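Local coordinates for uncharacterized protein (PDB 6R1J), which is the AhlC component of AHL, the tripartite alpha-pore forming toxin of Aeromonas hydrophila, captured here as a soluble form with an engineered head, at the interface of chains A and B. Numbering follows the deposited sequence. Chains: chain A/B, Uncharacterized protein.

The interface of chains A and B. Residues chain A 231, 253, 256-257; chain B 152, 156, 166, 173.
B:Lys152 reaches from its helix to a pair of acids on chain A, A:Asp231 and A:Glu257, and shows how one lysine can join two helices of a neighbouring subunit. From CB, CG leaves anti to the backbone N (chi1 -174°) and beside the carbonyl carbon, and a bend at chi2 (-92°) then brings the end of the chain to chain A. CG and CD pass obliquely across the A:Thr256 hydroxyl, and CD of B:Lys152 also comes to 3.9 Å from the carboxylate oxygen OE2 of A:Glu257. Beyond the bend the chain runs extended to its tip, with the methyl of A:Ala253 packed at its side, A:Ala253 CB lying 4.1 Å from CE of B:Lys152. The terminal nitrogen then forks. B:Lys152 NZ donates to OE2 of A:Glu257 at 2.9 Å, on the anti lone pair, and to OD2 of A:Asp231 at 3.2 Å, on the syn lone pair. Both pairs are salt bridges, and the two carboxylates probably share the lysine's charge and steady its tip.

The hydroxyl of A:Thr256 is itself fixed from within its helix: its OG1 donates to the carbonyl O of A:Ala253, three residues back, at 2.7 Å and in the carbonyl plane. On chain B the engineered B:Thr156 bonds four residues back instead, OG1 to the carbonyl O of B:Lys152 at 2.8 Å, with the donor tilted 27° from the carbonyl plane. The same OG1 of B:Thr156 lies 3.9 Å from CB of A:Ala253, with CG2 beside it. Leucines flank the polar centre: CD2 of B:Leu173 touches CB of A:Thr256 at 3.9 Å, and CD2 of B:Leu166 rests near the backbone of A:Ala253.

The interface is not an exact two-fold, and the coordinates alone do not show whether it forms in solution. Helices 163-236 and 244-264 of chain A here face the end of helix 81-157 and the start of helix 163-228 of chain B, near one end of the long helical bundles, which the engineered B:Thr156 suggests is the head.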
# COMPACT_ATOMS: atom_id res chain seq x y z
N ASP A 231 15.88 0.21 43.35
CA ASP A 231 17.26 0.44 43.84
C ASP A 231 17.19 1.23 45.15
O ASP A 231 17.80 0.80 46.13
CB ASP A 231 18.09 1.13 42.75
CG ASP A 231 18.45 0.21 41.61
OD1 ASP A 231 18.58 -1.00 41.87
OD2 ASP A 231 18.68 0.72 40.48
N ALA A 253 23.64 1.65 41.34
CA ALA A 253 22.56 1.13 40.48
C ALA A 253 21.55 2.24 40.23
O ALA A 253 21.19 2.45 39.03
CB ALA A 253 21.91 -0.12 41.09
N THR A 256 22.74 4.79 37.62
CA THR A 256 22.60 4.30 36.21
C THR A 256 21.17 4.56 35.72
O THR A 256 21.00 4.96 34.53
CB THR A 256 22.97 2.82 35.99
OG1 THR A 256 22.00 1.94 36.56
CG2 THR A 256 24.36 2.48 36.51
N GLU A 257 20.16 4.40 36.58
CA GLU A 257 18.74 4.56 36.15
C GLU A 257 18.48 6.04 35.95
O GLU A 257 17.83 6.40 34.95
CB GLU A 257 17.77 3.89 37.15
CG GLU A 257 18.03 2.40 37.34
CD GLU A 257 17.83 1.53 36.10
OE1 GLU A 257 17.33 2.04 35.10
OE2 GLU A 257 18.22 0.36 36.13
N LYS B 152 23.99 -5.45 34.36
CA LYS B 152 23.63 -4.49 35.44
C LYS B 152 22.74 -5.22 36.45
O LYS B 152 23.00 -5.12 37.66
CB LYS B 152 22.99 -3.25 34.82
CG LYS B 152 22.65 -2.07 35.74
CD LYS B 152 21.23 -2.10 36.32
CE LYS B 152 20.92 -0.93 37.25
NZ LYS B 152 19.71 -1.11 38.10
N THR B 156 24.13 -6.29 40.37
CA THR B 156 23.35 -5.70 41.47
C THR B 156 22.82 -6.83 42.37
O THR B 156 22.75 -6.62 43.58
CB THR B 156 22.26 -4.79 40.90
OG1 THR B 156 22.90 -3.80 40.09
CG2 THR B 156 21.45 -4.12 41.98
N LEU B 166 29.97 -3.23 38.70
CA LEU B 166 28.82 -2.34 38.38
C LEU B 166 29.37 -0.95 38.07
O LEU B 166 28.86 -0.30 37.14
CB LEU B 166 27.85 -2.29 39.57
CG LEU B 166 26.62 -1.40 39.37
CD1 LEU B 166 25.79 -1.89 38.19
CD2 LEU B 166 25.78 -1.33 40.63
N LEU B 173 27.99 1.64 30.00
CA LEU B 173 26.53 1.80 29.80
C LEU B 173 26.28 3.21 29.26
O LEU B 173 25.61 3.31 28.22
CB LEU B 173 25.83 1.50 31.12
CG LEU B 173 24.31 1.50 31.10
CD1 LEU B 173 23.76 0.48 30.11
CD2 LEU B 173 23.79 1.22 32.51